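Local coordinates for protein ribonucleoside-diphosphate reductase subunit beta (PDB 2RCC) that probably provides deoxyribonucleotides for DNA synthesis, as the diiron-type small subunit of a class I ribonucleotide reductase acting on ribonucleoside diphosphates, at residues F67-E72 with N203-S208; K80-L85 with A195-L200; L260-F265 with T283-I288. All blocks are in the same frame, centred on the assembly; numbering follows the deposited sequence.

The three contacts sample one all-helical, ferritin-like chain from an end of its bundle inward. Contact 1 lies at the periphery, about 26 Å from the chain's centre, where the turn leading into helix 72-87 meets the turn between helices 191-202 and 207-237. Contact 2 joins helices 72-87 and 191-202 themselves and is nested, along the chain, inside the loop that contact 1 closes. Their centres are about 11 Å apart, and L200 packs against both L70 and M206. Contact 3 follows later in sequence, pairing helices 244-268 and 278-295; its centre lies about 15 Å from that of contact 2, which it touches through L84 and W264. Of the three, contact 2 comes nearest the probable radical tyrosine.

Contact 1 of 3, residues F67-E72 with N203-S208; sequences FPTLTE and NQKMVS
M206, deposited as selenomethionine, lies obliquely across F67 and L70, its chain folded back at both chi2 and chi3. The folding brings its terminal CE to 3.7 Å from F67 CD1, while SE sits beside the F67 backbone, 3.8 Å from F67 N. Lower in the same chain, M206 CG rests 4.0 Å from L70 CD2. F67 holds CG anti to its backbone N (chi1 -169°), and its ring, approached obliquely by CE, also meets F78 of helix 72-87 edge-to-face. A polar tie flanks this apolar patch: K205, bent at chi2, sends NZ to donate a hydrogen bond of 2.9 Å to T69 OG1. That hydroxyl stands between the backbone N and carbonyl carbon of T69 (chi1 76°), where it also hydrogen-bonds Q66 O, so two partners fix its rotation. Q66 serves the other turn too, its side-chain amide pairing with M206 N and Q204 O. The whole is a junction of two interhelical turns in the helical bundle: T71 caps the start of helix 72-87, while helix 191-202 ends in a Schellman motif with Q204 as its C-prime residue, and M206 takes the N-cap position of the following helix.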
loop_
_atom_site.group_PDB
_atom_site.type_symbol
_atom_site.label_atom_id
_atom_site.label_comp_id
_atom_site.label_asym_id
_atom_site.label_seq_id
_atom_site.Cartn_x
_atom_site.Cartn_y
_atom_site.Cartn_z
ATOM N N PHE A 67 -27.147 4.205 20.889
ATOM C CA PHE A 67 -26.298 3.337 21.717
ATOM C C PHE A 67 -26.800 3.085 23.146
ATOM O O PHE A 67 -26.839 1.929 23.572
ATOM C CB PHE A 67 -24.829 3.789 21.681
ATOM C CG PHE A 67 -23.878 2.799 22.295
ATOM C CD1 PHE A 67 -23.703 1.541 21.720
ATOM C CD2 PHE A 67 -23.177 3.103 23.453
ATOM C CE1 PHE A 67 -22.837 0.612 22.283
ATOM C CE2 PHE A 67 -22.310 2.172 24.013
ATOM C CZ PHE A 67 -22.133 0.938 23.419
ATOM N N PRO A 68 -27.203 4.150 23.881
ATOM C CA PRO A 68 -27.812 3.962 25.212
ATOM C C PRO A 68 -29.123 3.200 25.241
ATOM O O PRO A 68 -29.490 2.727 26.312
ATOM C CB PRO A 68 -28.129 5.392 25.660
ATOM C CG PRO A 68 -27.268 6.228 24.907
ATOM C CD PRO A 68 -27.061 5.585 23.580
ATOM N N THR A 69 -29.840 3.126 24.111
ATOM C CA THR A 69 -31.117 2.411 24.024
ATOM C C THR A 69 -30.935 0.886 23.965
ATOM O O THR A 69 -31.908 0.178 24.117
ATOM C CB THR A 69 -31.981 2.876 22.808
ATOM O OG1 THR A 69 -31.466 2.321 21.596
ATOM C CG2 THR A 69 -32.012 4.420 22.702
ATOM N N LEU A 70 -29.711 0.402 23.697
ATOM C CA LEU A 70 -29.426 -1.032 23.646
ATOM C C LEU A 70 -29.408 -1.600 25.056
ATOM O O LEU A 70 -29.212 -0.855 26.023
ATOM C CB LEU A 70 -28.074 -1.310 22.971
ATOM C CG LEU A 70 -27.890 -1.262 21.451
ATOM C CD1 LEU A 70 -28.399 0.014 20.792
ATOM C CD2 LEU A 70 -26.405 -1.456 21.173
ATOM N N THR A 71 -29.598 -2.918 25.177
ATOM C CA THR A 71 -29.564 -3.574 26.493
ATOM C C THR A 71 -28.147 -3.445 27.089
ATOM O O THR A 71 -27.188 -3.157 26.361
ATOM C CB THR A 71 -29.951 -5.071 26.445
ATOM O OG1 THR A 71 -28.881 -5.850 25.890
ATOM C CG2 THR A 71 -31.240 -5.307 25.649
ATOM N N GLU A 72 -28.004 -3.610 28.409
ATOM C CA GLU A 72 -26.666 -3.551 29.017
ATOM C C GLU A 72 -25.727 -4.582 28.414
ATOM O O GLU A 72 -24.562 -4.273 28.166
ATOM C CB GLU A 72 -26.679 -3.766 30.530
ATOM C CG GLU A 72 -27.220 -2.629 31.348
ATOM C CD GLU A 72 -26.919 -2.812 32.845
ATOM O OE1 GLU A 72 -25.725 -2.974 33.219
ATOM O OE2 GLU A 72 -27.879 -2.782 33.640
ATOM N N ASN A 203 -32.141 -5.253 12.739
ATOM C CA ASN A 203 -33.205 -4.740 13.611
ATOM C C ASN A 203 -33.169 -3.200 13.785
ATOM O O ASN A 203 -33.689 -2.685 14.752
ATOM C CB ASN A 203 -33.143 -5.496 14.949
ATOM C CG ASN A 203 -33.411 -6.998 14.763
ATOM O OD1 ASN A 203 -34.235 -7.380 13.938
ATOM N ND2 ASN A 203 -32.689 -7.837 15.474
ATOM N N GLN A 204 -32.566 -2.499 12.818
ATOM C CA GLN A 204 -32.474 -1.043 12.757
ATOM C C GLN A 204 -31.673 -0.339 13.868
ATOM O O GLN A 204 -31.895 0.830 14.117
ATOM C CB GLN A 204 -33.886 -0.456 12.672
ATOM C CG GLN A 204 -34.801 -1.098 11.613
ATOM C CD GLN A 204 -34.665 -0.457 10.256
ATOM O OE1 GLN A 204 -35.223 0.618 10.024
ATOM N NE2 GLN A 204 -33.966 -1.127 9.334
ATOM N N LYS A 205 -30.741 -1.038 14.516
ATOM C CA LYS A 205 -29.894 -0.448 15.551
ATOM C C LYS A 205 -28.430 -0.409 15.083
ATOM O O LYS A 205 -27.952 -1.352 14.475
ATOM C CB LYS A 205 -29.996 -1.250 16.854
ATOM C CG LYS A 205 -31.389 -1.218 17.574
ATOM C CD LYS A 205 -31.714 0.179 18.182
ATOM C CE LYS A 205 -32.859 0.188 19.253
ATOM N NZ LYS A 205 -33.417 1.589 19.555
HETATM N N MSE A 206 -27.733 0.694 15.325
HETATM C CA MSE A 206 -26.298 0.785 15.031
HETATM C C MSE A 206 -25.966 0.466 13.574
HETATM O O MSE A 206 -25.017 -0.262 13.265
HETATM C CB MSE A 206 -25.481 -0.105 15.994
HETATM C CG MSE A 206 -25.825 0.091 17.495
HETATM SE SE MSE A 206 -25.852 1.968 18.065
HETATM C CE MSE A 206 -23.921 2.153 18.075
ATOM N N VAL A 207 -26.751 1.068 12.692
ATOM C CA VAL A 207 -26.681 0.809 11.263
ATOM C C VAL A 207 -25.425 1.414 10.597
ATOM O O VAL A 207 -24.844 0.799 9.687
ATOM C CB VAL A 207 -27.971 1.311 10.564
ATOM C CG1 VAL A 207 -27.859 1.152 9.043
ATOM C CG2 VAL A 207 -29.208 0.559 11.101
ATOM N N SER A 208 -25.012 2.608 11.022
ATOM C CA SER A 208 -23.772 3.211 10.496
ATOM C C SER A 208 -22.537 2.375 10.831
ATOM O O SER A 208 -21.658 2.193 9.993
ATOM C CB SER A 208 -23.609 4.636 10.976
ATOM O OG SER A 208 -24.600 5.430 10.382
#

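Contact 2 of 3, residues K80-L85 with A195-L200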
loop_
_atom_site.group_PDB
_atom_site.type_symbol
_atom_site.label_atom_id
_atom_site.label_comp_id
_atom_site.label_asym_id
_atom_site.label_seq_id
_atom_site.Cartn_x
_atom_site.Cartn_y
_atom_site.Cartn_z
ATOM N N LYS A 80 -16.724 -4.361 23.944
ATOM C CA LYS A 80 -15.701 -5.406 23.956
ATOM C C LYS A 80 -15.233 -5.762 22.557
ATOM O O LYS A 80 -14.031 -5.833 22.321
ATOM C CB LYS A 80 -16.180 -6.668 24.662
ATOM C CG LYS A 80 -16.252 -6.558 26.144
ATOM C CD LYS A 80 -17.036 -7.690 26.746
ATOM C CE LYS A 80 -17.236 -7.490 28.247
ATOM N NZ LYS A 80 -15.996 -7.629 29.050
ATOM N N ILE A 81 -16.166 -5.916 21.627
ATOM C CA ILE A 81 -15.834 -6.303 20.256
ATOM C C ILE A 81 -15.172 -5.148 19.469
ATOM O O ILE A 81 -14.085 -5.340 18.894
ATOM C CB ILE A 81 -17.055 -6.886 19.510
ATOM C CG1 ILE A 81 -17.557 -8.173 20.193
ATOM C CG2 ILE A 81 -16.689 -7.245 18.075
ATOM C CD1 ILE A 81 -18.996 -8.519 19.773
ATOM N N ILE A 82 -15.793 -3.973 19.453
ATOM C CA ILE A 82 -15.205 -2.826 18.747
ATOM C C ILE A 82 -13.858 -2.443 19.395
ATOM O O ILE A 82 -12.909 -2.176 18.669
ATOM C CB ILE A 82 -16.194 -1.605 18.597
ATOM C CG1 ILE A 82 -15.838 -0.811 17.351
ATOM C CG2 ILE A 82 -16.300 -0.719 19.890
ATOM C CD1 ILE A 82 -16.259 -1.579 16.042
ATOM N N GLY A 83 -13.792 -2.489 20.740
ATOM C CA GLY A 83 -12.573 -2.236 21.513
ATOM C C GLY A 83 -11.427 -3.173 21.129
ATOM O O GLY A 83 -10.305 -2.719 20.920
ATOM N N LEU A 84 -11.715 -4.470 21.012
ATOM C CA LEU A 84 -10.727 -5.471 20.618
ATOM C C LEU A 84 -10.245 -5.207 19.196
ATOM O O LEU A 84 -9.038 -5.230 18.931
ATOM C CB LEU A 84 -11.302 -6.891 20.673
ATOM C CG LEU A 84 -10.303 -8.009 20.345
ATOM C CD1 LEU A 84 -9.035 -7.930 21.205
ATOM C CD2 LEU A 84 -10.961 -9.325 20.475
ATOM N N LEU A 85 -11.202 -5.005 18.287
ATOM C CA LEU A 85 -10.884 -4.688 16.886
ATOM C C LEU A 85 -9.996 -3.438 16.772
ATOM O O LEU A 85 -9.041 -3.445 15.997
ATOM C CB LEU A 85 -12.165 -4.544 16.046
ATOM C CG LEU A 85 -12.913 -5.869 15.806
ATOM C CD1 LEU A 85 -14.300 -5.612 15.226
ATOM C CD2 LEU A 85 -12.121 -6.785 14.910
ATOM N N ALA A 195 -20.897 -10.551 12.609
ATOM C CA ALA A 195 -22.309 -10.959 12.685
ATOM C C ALA A 195 -23.072 -10.250 13.798
ATOM O O ALA A 195 -24.258 -9.934 13.621
ATOM C CB ALA A 195 -22.423 -12.490 12.841
ATOM N N PHE A 196 -22.413 -10.026 14.941
ATOM C CA PHE A 196 -22.996 -9.272 16.069
ATOM C C PHE A 196 -23.456 -7.880 15.589
ATOM O O PHE A 196 -24.558 -7.451 15.880
ATOM C CB PHE A 196 -22.028 -9.195 17.270
ATOM C CG PHE A 196 -22.439 -8.190 18.323
ATOM C CD1 PHE A 196 -23.268 -8.558 19.360
ATOM C CD2 PHE A 196 -21.988 -6.887 18.285
ATOM C CE1 PHE A 196 -23.636 -7.645 20.325
ATOM C CE2 PHE A 196 -22.397 -5.949 19.233
ATOM C CZ PHE A 196 -23.202 -6.332 20.245
ATOM N N PHE A 197 -22.597 -7.190 14.841
ATOM C CA PHE A 197 -22.925 -5.889 14.334
ATOM C C PHE A 197 -24.087 -5.957 13.338
ATOM O O PHE A 197 -25.009 -5.130 13.400
ATOM C CB PHE A 197 -21.686 -5.199 13.750
ATOM C CG PHE A 197 -20.623 -4.942 14.772
ATOM C CD1 PHE A 197 -20.857 -4.080 15.821
ATOM C CD2 PHE A 197 -19.414 -5.583 14.711
ATOM C CE1 PHE A 197 -19.889 -3.850 16.772
ATOM C CE2 PHE A 197 -18.446 -5.347 15.664
ATOM C CZ PHE A 197 -18.697 -4.489 16.686
ATOM N N TYR A 198 -24.063 -6.954 12.448
ATOM C CA TYR A 198 -25.155 -7.103 11.473
ATOM C C TYR A 198 -26.469 -7.475 12.151
ATOM O O TYR A 198 -27.536 -7.069 11.671
ATOM C CB TYR A 198 -24.820 -8.148 10.397
ATOM C CG TYR A 198 -23.561 -7.885 9.591
ATOM C CD1 TYR A 198 -23.208 -6.602 9.171
ATOM C CD2 TYR A 198 -22.746 -8.946 9.193
ATOM C CE1 TYR A 198 -22.051 -6.388 8.414
ATOM C CE2 TYR A 198 -21.615 -8.744 8.451
ATOM C CZ TYR A 198 -21.281 -7.470 8.062
ATOM O OH TYR A 198 -20.157 -7.309 7.322
ATOM N N ASN A 199 -26.396 -8.239 13.254
ATOM C CA ASN A 199 -27.599 -8.618 14.018
ATOM C C ASN A 199 -28.255 -7.369 14.583
ATOM O O ASN A 199 -29.473 -7.312 14.698
ATOM C CB ASN A 199 -27.247 -9.614 15.147
ATOM C CG ASN A 199 -28.468 -10.044 15.984
ATOM O OD1 ASN A 199 -29.425 -10.600 15.466
ATOM N ND2 ASN A 199 -28.403 -9.806 17.284
ATOM N N LEU A 200 -27.468 -6.371 14.977
ATOM C CA LEU A 200 -28.052 -5.096 15.459
ATOM C C LEU A 200 -28.745 -4.327 14.343
ATOM O O LEU A 200 -29.891 -3.877 14.496
ATOM C CB LEU A 200 -26.989 -4.192 16.138
ATOM C CG LEU A 200 -26.396 -4.681 17.471
ATOM C CD1 LEU A 200 -25.294 -3.767 17.975
ATOM C CD2 LEU A 200 -27.487 -4.807 18.548
#
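Y198 OH is the best-held polar atom here, gripped by two hydrogen bonds, one to ND2 of N214 and one to ND2 of N217, both on helix 207-237. This phenol fastens another flank of helix 191-202, while the side chains of 195-200 that meet 80-85 are all apolar. There I81 straddles two phenylalanines with its two branches. Its CD1 lies over one face of the F196 ring, 4.1 Å from the centroid and 27° off the normal, a CH-pi contact. Its CG2, anti to the backbone N, slides past F197 and approaches CE2 of that ring to 3.5 Å, the closest touch between the segments. F197 reaches between the side chains of the opposing helix: the I82 side chain crosses that of F197 at about a right angle, its CD1 3.9 Å from F197 CZ, whereas L85 meets it tip to tip, CD1 to CE2 at 4.2 Å. The two rings also brace each other, F196 CD2 sitting 3.9 Å above the plane of F197, toward its rim. With short-segment axes 11.6 Å apart at 136° between directions, the helices are bridged by these long side chains. I82 and L85 touch Y126, the probable radical tyrosine, so the packing forms part of the hydrophobic surroundings typical of the radical site in class I reductase small subunits.

Contact 3 of 3, residues L260-F265 with T283-I288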
loop_
_atom_site.group_PDB
_atom_site.type_symbol
_atom_site.label_atom_id
_atom_site.label_comp_id
_atom_site.label_asym_id
_atom_site.label_seq_id
_atom_site.Cartn_x
_atom_site.Cartn_y
_atom_site.Cartn_z
ATOM N N LEU A 260 -11.324 -22.055 17.643
ATOM C CA LEU A 260 -10.903 -20.836 18.343
ATOM C C LEU A 260 -11.934 -19.733 18.184
ATOM O O LEU A 260 -12.209 -19.027 19.134
ATOM C CB LEU A 260 -9.525 -20.334 17.871
ATOM C CG LEU A 260 -8.328 -21.133 18.405
ATOM C CD1 LEU A 260 -7.040 -20.823 17.629
ATOM C CD2 LEU A 260 -8.139 -20.877 19.891
ATOM N N GLU A 261 -12.504 -19.600 16.994
ATOM C CA GLU A 261 -13.559 -18.593 16.762
ATOM C C GLU A 261 -14.771 -18.884 17.639
ATOM O O GLU A 261 -15.282 -17.978 18.275
ATOM C CB GLU A 261 -13.923 -18.539 15.274
ATOM C CG GLU A 261 -14.971 -17.487 14.883
ATOM C CD GLU A 261 -14.567 -16.049 15.145
ATOM O OE1 GLU A 261 -13.387 -15.732 15.350
ATOM O OE2 GLU A 261 -15.459 -15.196 15.139
ATOM N N LYS A 262 -15.192 -20.147 17.699
ATOM C CA LYS A 262 -16.321 -20.572 18.530
ATOM C C LYS A 262 -16.036 -20.268 19.984
ATOM O O LYS A 262 -16.917 -19.822 20.682
ATOM C CB LYS A 262 -16.603 -22.073 18.361
ATOM C CG LYS A 262 -17.111 -22.417 16.982
ATOM C CD LYS A 262 -17.138 -23.892 16.705
ATOM C CE LYS A 262 -17.411 -24.104 15.196
ATOM N NZ LYS A 262 -17.661 -25.484 14.800
ATOM N N ASP A 263 -14.800 -20.480 20.435
ATOM C CA ASP A 263 -14.416 -20.175 21.831
ATOM C C ASP A 263 -14.555 -18.677 22.106
ATOM O O ASP A 263 -15.111 -18.268 23.120
ATOM C CB ASP A 263 -12.981 -20.612 22.125
ATOM C CG ASP A 263 -12.787 -22.138 22.110
ATOM O OD1 ASP A 263 -13.755 -22.907 22.325
ATOM O OD2 ASP A 263 -11.631 -22.568 21.864
ATOM N N TRP A 264 -14.016 -17.874 21.211
ATOM C CA TRP A 264 -14.113 -16.431 21.324
ATOM C C TRP A 264 -15.564 -15.982 21.335
ATOM O O TRP A 264 -15.964 -15.165 22.169
ATOM C CB TRP A 264 -13.327 -15.767 20.206
ATOM C CG TRP A 264 -11.878 -15.663 20.541
ATOM C CD1 TRP A 264 -10.889 -16.596 20.360
ATOM C CD2 TRP A 264 -11.262 -14.554 21.154
ATOM N NE1 TRP A 264 -9.698 -16.121 20.804
ATOM C CE2 TRP A 264 -9.893 -14.860 21.294
ATOM C CE3 TRP A 264 -11.731 -13.312 21.589
ATOM C CZ2 TRP A 264 -8.989 -13.971 21.828
ATOM C CZ3 TRP A 264 -10.840 -12.435 22.135
ATOM C CH2 TRP A 264 -9.483 -12.764 22.263
ATOM N N PHE A 265 -16.331 -16.501 20.393
ATOM C CA PHE A 265 -17.763 -16.242 20.346
ATOM C C PHE A 265 -18.415 -16.623 21.702
ATOM O O PHE A 265 -19.204 -15.869 22.260
ATOM C CB PHE A 265 -18.416 -17.079 19.252
ATOM C CG PHE A 265 -19.894 -17.130 19.390
ATOM C CD1 PHE A 265 -20.619 -15.978 19.209
ATOM C CD2 PHE A 265 -20.535 -18.292 19.818
ATOM C CE1 PHE A 265 -22.009 -15.968 19.393
ATOM C CE2 PHE A 265 -21.918 -18.295 20.015
ATOM C CZ PHE A 265 -22.651 -17.121 19.768
ATOM N N THR A 283 -22.631 -23.259 13.876
ATOM C CA THR A 283 -22.839 -23.876 12.566
ATOM C C THR A 283 -22.390 -22.916 11.463
ATOM O O THR A 283 -21.796 -23.351 10.497
ATOM C CB THR A 283 -24.277 -24.289 12.340
ATOM O OG1 THR A 283 -24.705 -25.098 13.434
ATOM C CG2 THR A 283 -24.465 -25.081 11.016
ATOM N N TYR A 284 -22.685 -21.636 11.617
ATOM C CA TYR A 284 -22.246 -20.595 10.673
ATOM C C TYR A 284 -20.714 -20.510 10.594
ATOM O O TYR A 284 -20.154 -20.413 9.500
ATOM C CB TYR A 284 -22.897 -19.233 11.020
ATOM C CG TYR A 284 -22.344 -18.048 10.261
ATOM C CD1 TYR A 284 -22.522 -17.928 8.883
ATOM C CD2 TYR A 284 -21.649 -17.032 10.923
ATOM C CE1 TYR A 284 -21.991 -16.827 8.182
ATOM C CE2 TYR A 284 -21.142 -15.951 10.246
ATOM C CZ TYR A 284 -21.322 -15.842 8.885
ATOM O OH TYR A 284 -20.790 -14.747 8.250
ATOM N N ILE A 285 -20.033 -20.583 11.735
ATOM C CA ILE A 285 -18.550 -20.611 11.739
ATOM C C ILE A 285 -18.023 -21.870 10.985
ATOM O O ILE A 285 -17.063 -21.766 10.222
ATOM C CB ILE A 285 -17.983 -20.563 13.178
ATOM C CG1 ILE A 285 -18.338 -19.221 13.837
ATOM C CG2 ILE A 285 -16.427 -20.797 13.203
ATOM C CD1 ILE A 285 -18.257 -19.251 15.369
ATOM N N SER A 286 -18.655 -23.025 11.167
ATOM C CA SER A 286 -18.271 -24.262 10.429
ATOM C C SER A 286 -18.461 -24.104 8.925
ATOM O O SER A 286 -17.602 -24.515 8.112
ATOM C CB SER A 286 -19.064 -25.486 10.893
ATOM O OG SER A 286 -18.753 -25.803 12.233
ATOM N N PHE A 287 -19.606 -23.534 8.568
ATOM C CA PHE A 287 -19.940 -23.200 7.181
ATOM C C PHE A 287 -18.866 -22.285 6.544
ATOM O O PHE A 287 -18.466 -22.496 5.389
ATOM C CB PHE A 287 -21.316 -22.522 7.169
ATOM C CG PHE A 287 -21.786 -22.097 5.817
ATOM C CD1 PHE A 287 -22.400 -23.011 4.973
ATOM C CD2 PHE A 287 -21.652 -20.779 5.396
ATOM C CE1 PHE A 287 -22.864 -22.624 3.732
ATOM C CE2 PHE A 287 -22.116 -20.391 4.142
ATOM C CZ PHE A 287 -22.729 -21.324 3.319
ATOM N N ILE A 288 -18.400 -21.269 7.274
ATOM C CA ILE A 288 -17.327 -20.385 6.766
ATOM C C ILE A 288 -16.039 -21.168 6.584
ATOM O O ILE A 288 -15.374 -20.996 5.556
ATOM C CB ILE A 288 -17.038 -19.147 7.668
ATOM C CG1 ILE A 288 -18.279 -18.251 7.828
ATOM C CG2 ILE A 288 -15.908 -18.304 7.090
ATOM C CD1 ILE A 288 -18.963 -17.924 6.535
#
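Apolar contact comes first and centres on I285, whose CB points at helix 244-268. Its CG1 is anti to the carbonyl carbon (chi1 -65°), and beyond it CD1 settles between two aliphatic stems, 3.7 Å from K262 CG and 3.8 Å from E261 CG. The E261 stem crosses I285 at about a right angle; that of K262 runs past it in the opposite direction, bringing K262 CE to 4.0 Å from I285 CG2. F265 adds only a loose touch through CB.

Among polar contacts, the extended K262 chain carries NZ across to donate a 2.8 Å hydrogen bond to S286 OG, a hydroxyl that also makes a weak bond to E282 O. An alanine in place of K262 would remove the amine and the methylenes, and would probably loosen the packing around I285 and the join between the two helices.

Charge pairing is found at the end of the E261 stem. The chain of buried E261 bends at chi2 (62°), and its carboxylate is held by three partners: OE1 by a salt bridge to R155 and by F190 N, OE2 by S192 OG. Such a grip would be expected to favour its ionised form.

The axes of segments 260-265 and 283-288 approach to 10.0 Å, with directions 152° apart; the consecutive helices that carry them form a near-antiparallel hairpin, here built into the ferritin-like helical fold of the reductase small subunit.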